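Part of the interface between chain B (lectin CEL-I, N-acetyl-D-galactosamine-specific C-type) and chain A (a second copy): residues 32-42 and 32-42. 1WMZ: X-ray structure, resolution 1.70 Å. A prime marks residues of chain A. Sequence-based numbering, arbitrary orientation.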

# COMPACT_ATOMS: atom_id res chain seq x y z
N VAL B 32 10.56 10.02 -2.27
CA VAL B 32 11.10 8.71 -2.72
C VAL B 32 11.33 7.79 -1.52
O VAL B 32 11.22 6.58 -1.62
CB VAL B 32 12.35 8.90 -3.57
CG1 VAL B 32 13.01 7.56 -3.87
CG2 VAL B 32 12.01 9.63 -4.90
N SER B 33 11.56 8.38 -0.33
CA SER B 33 11.81 7.61 0.88
C SER B 33 10.65 6.74 1.32
O SER B 33 10.88 5.84 2.15
CB SER B 33 12.23 8.54 2.03
OG SER B 33 11.16 9.09 2.74
N TYR B 34 9.45 6.99 0.79
CA TYR B 34 8.25 6.17 1.15
C TYR B 34 8.08 4.98 0.19
O TYR B 34 7.07 4.28 0.27
CB TYR B 34 6.99 7.03 1.21
CG TYR B 34 7.05 8.05 2.29
CD1 TYR B 34 7.39 9.37 2.00
CD2 TYR B 34 6.79 7.72 3.61
CE1 TYR B 34 7.52 10.29 2.99
CE2 TYR B 34 6.89 8.67 4.62
CZ TYR B 34 7.27 9.95 4.31
OH TYR B 34 7.37 10.93 5.29
N SER B 35 9.05 4.74 -0.69
CA SER B 35 8.97 3.58 -1.58
C SER B 35 9.11 2.28 -0.80
O SER B 35 9.76 2.20 0.27
CB SER B 35 10.04 3.60 -2.68
OG SER B 35 10.04 4.80 -3.45
N CYS B 36 8.51 1.23 -1.37
CA CYS B 36 8.52 -0.10 -0.76
C CYS B 36 8.89 -1.12 -1.81
O CYS B 36 8.00 -1.54 -2.53
CB CYS B 36 7.14 -0.41 -0.24
SG CYS B 36 6.70 0.44 1.28
N SER B 37 10.15 -1.51 -1.89
CA SER B 37 10.60 -2.45 -2.96
C SER B 37 9.95 -3.82 -2.86
O SER B 37 9.72 -4.48 -3.88
CB SER B 37 12.13 -2.65 -2.96
OG SER B 37 12.60 -3.24 -1.74
N THR B 38 9.63 -4.29 -1.66
CA THR B 38 9.04 -5.63 -1.56
C THR B 38 7.66 -5.75 -2.22
O THR B 38 7.20 -6.87 -2.56
CB THR B 38 8.97 -6.07 -0.11
OG1 THR B 38 8.20 -5.10 0.66
CG2 THR B 38 10.33 -6.11 0.52
N LEU B 39 6.96 -4.63 -2.34
CA LEU B 39 5.61 -4.58 -2.88
C LEU B 39 5.56 -3.79 -4.20
O LEU B 39 4.49 -3.57 -4.76
CB LEU B 39 4.68 -3.93 -1.83
CG LEU B 39 4.50 -4.72 -0.53
CD1 LEU B 39 3.67 -3.95 0.47
CD2 LEU B 39 3.88 -6.02 -0.82
N ASN B 40 6.75 -3.48 -4.72
CA ASN B 40 6.90 -2.77 -6.00
C ASN B 40 6.16 -1.47 -5.99
O ASN B 40 5.57 -1.06 -7.00
CB ASN B 40 6.49 -3.70 -7.17
CG ASN B 40 7.36 -4.91 -7.25
OD1 ASN B 40 8.58 -4.78 -7.37
ND2 ASN B 40 6.77 -6.10 -7.10
N VAL B 41 6.16 -0.81 -4.84
CA VAL B 41 5.53 0.51 -4.66
C VAL B 41 6.60 1.58 -4.83
O VAL B 41 7.59 1.63 -4.08
CB VAL B 41 4.89 0.66 -3.24
CG1 VAL B 41 4.26 2.02 -3.05
CG2 VAL B 41 3.83 -0.41 -3.03
N ARG B 42 6.41 2.45 -5.82
CA ARG B 42 7.32 3.53 -6.10
C ARG B 42 6.68 4.84 -5.57
O ARG B 42 5.58 5.17 -5.96
CB ARG B 42 7.58 3.65 -7.59
CG ARG B 42 7.88 2.38 -8.31
CD ARG B 42 8.97 1.51 -7.76
NE ARG B 42 8.98 0.25 -8.51
CZ ARG B 42 9.47 -0.90 -8.07
NH1 ARG B 42 10.01 -1.03 -6.88
NH2 ARG B 42 9.39 -1.94 -8.88
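Chain A 32-42: VSYSCSTLNVR

The two copies meet through the same stretch, running antiparallel about a central disulfide: Cys36 lies against Cys36′ (CA to CA 5.8 Å), Tyr34 against Thr38′ and Thr38 against Tyr34′ (CA to CA 5.2 Å in both). Each stretch is mostly loop, opening with a type I turn (Val32 to Ser35, Val32′ to Ser35′) and entering a strand at Val41 or Val41′. In chain A, as in chain B, the backbone pairs Cys36′ and Val41′ in both directions (Cys36′ N to Val41′ O 2.8 Å, Val41′ N to Cys36′ O 2.9 Å), which closes a loop that includes Thr38′ and Leu39′, the residues that meet Tyr34 of chain B. Val32 stays out of reach, its carbonyl held by Ser35 N and OG within the turn. The carbonyl O of Ser33 meets Thr38′ CG2 at 3.3 Å. Thr38′ O lies at the edge of the Tyr34 ring, 3.4 Å from CD2, while Leu39′ CD2 packs 3.9 Å from Tyr34 CB. The CB of Ser35 points away, but its backbone O accepts a hydrogen bond from Thr38′ OG1 (2.9 Å), although the position of that hydroxyl is less certain. At the centre, Cys36 SG bonds to Cys36′ SG at 2.0 Å with chi3 of -80°. The link is not perfectly symmetric, since chi1 is m in Cys36 and t in Cys36′. Leu39′ CD1 packs against Cys36 SG at 3.3 Å. Beyond it the pairing is reversed: Thr38 OG1 donates to Tyr34′ O at 2.7 Å; in this model the two threonines donate to carbonyls one residue apart. Leu39 starts sideways, yet its end reaches across, with CD2 4.0 Å from Tyr34′ CB and CD1 4.0 Å from Val41′ CG1. Asn40 makes no contact. Val41, pointing toward chain A, returns the contact through CG1, 3.9 Å from Leu39′ CD1. Arg42 stays out of reach.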

# COMPACT_ATOMS: atom_id res chain seq x y z
N VAL A 32 5.58 -12.43 6.08
CA VAL A 32 6.15 -11.31 6.81
C VAL A 32 7.21 -10.59 5.97
O VAL A 32 7.36 -9.37 6.05
CB VAL A 32 6.70 -11.75 8.15
CG1 VAL A 32 7.44 -10.63 8.84
CG2 VAL A 32 5.56 -12.22 9.02
N SER A 33 7.90 -11.36 5.12
CA SER A 33 8.99 -10.77 4.31
C SER A 33 8.55 -9.66 3.33
O SER A 33 9.42 -8.90 2.85
CB SER A 33 9.70 -11.89 3.56
OG SER A 33 8.97 -12.23 2.41
N TYR A 34 7.27 -9.58 2.99
CA TYR A 34 6.75 -8.53 2.11
C TYR A 34 6.52 -7.20 2.83
O TYR A 34 6.27 -6.19 2.18
CB TYR A 34 5.45 -8.94 1.44
CG TYR A 34 5.61 -10.09 0.46
CD1 TYR A 34 5.45 -11.39 0.89
CD2 TYR A 34 5.95 -9.85 -0.87
CE1 TYR A 34 5.61 -12.46 -0.01
CE2 TYR A 34 6.11 -10.88 -1.78
CZ TYR A 34 5.93 -12.19 -1.35
OH TYR A 34 6.10 -13.23 -2.28
N SER A 35 6.57 -7.21 4.16
CA SER A 35 6.24 -6.00 4.93
C SER A 35 7.12 -4.82 4.52
O SER A 35 8.28 -4.98 4.12
CB SER A 35 6.40 -6.23 6.43
OG SER A 35 5.64 -7.36 6.89
N CYS A 36 6.59 -3.63 4.75
CA CYS A 36 7.32 -2.41 4.41
C CYS A 36 7.17 -1.34 5.49
O CYS A 36 6.12 -0.68 5.62
CB CYS A 36 6.87 -1.90 3.08
SG CYS A 36 7.80 -0.41 2.74
N SER A 37 8.25 -1.14 6.22
CA SER A 37 8.27 -0.20 7.33
C SER A 37 8.11 1.27 6.88
O SER A 37 7.56 2.07 7.61
CB SER A 37 9.54 -0.39 8.14
OG SER A 37 9.46 0.36 9.36
N THR A 38 8.62 1.64 5.70
CA THR A 38 8.49 3.04 5.29
C THR A 38 7.05 3.49 5.10
O THR A 38 6.76 4.69 5.20
CB THR A 38 9.23 3.31 3.96
OG1 THR A 38 8.77 2.37 2.97
CG2 THR A 38 10.69 3.16 4.09
N LEU A 39 6.13 2.57 4.83
CA LEU A 39 4.70 2.91 4.70
C LEU A 39 3.87 2.30 5.86
O LEU A 39 2.65 2.35 5.82
CB LEU A 39 4.16 2.40 3.38
CG LEU A 39 4.64 3.23 2.17
CD1 LEU A 39 4.27 2.63 0.85
CD2 LEU A 39 4.14 4.63 2.28
N ASN A 40 4.54 1.72 6.85
CA ASN A 40 3.88 0.94 7.94
C ASN A 40 2.89 -0.06 7.42
O ASN A 40 1.74 -0.15 7.91
CB ASN A 40 3.20 1.90 8.92
CG ASN A 40 4.15 2.90 9.45
OD1 ASN A 40 5.08 2.54 10.15
ND2 ASN A 40 4.01 4.16 9.01
N VAL A 41 3.31 -0.78 6.37
CA VAL A 41 2.54 -1.88 5.85
C VAL A 41 3.03 -3.21 6.45
O VAL A 41 4.14 -3.68 6.16
CB VAL A 41 2.60 -1.97 4.30
CG1 VAL A 41 1.71 -3.07 3.83
CG2 VAL A 41 2.18 -0.62 3.61
N ARG A 42 2.20 -3.82 7.27
CA ARG A 42 2.39 -5.20 7.70
C ARG A 42 1.89 -6.19 6.65
O ARG A 42 0.75 -6.08 6.15
CB ARG A 42 1.61 -5.48 8.98
CG ARG A 42 1.60 -6.99 9.39
CD ARG A 42 0.87 -7.29 10.70
NE ARG A 42 1.58 -6.70 11.84
CZ ARG A 42 2.54 -7.29 12.50
NH1 ARG A 42 2.89 -8.54 12.24
NH2 ARG A 42 3.16 -6.63 13.48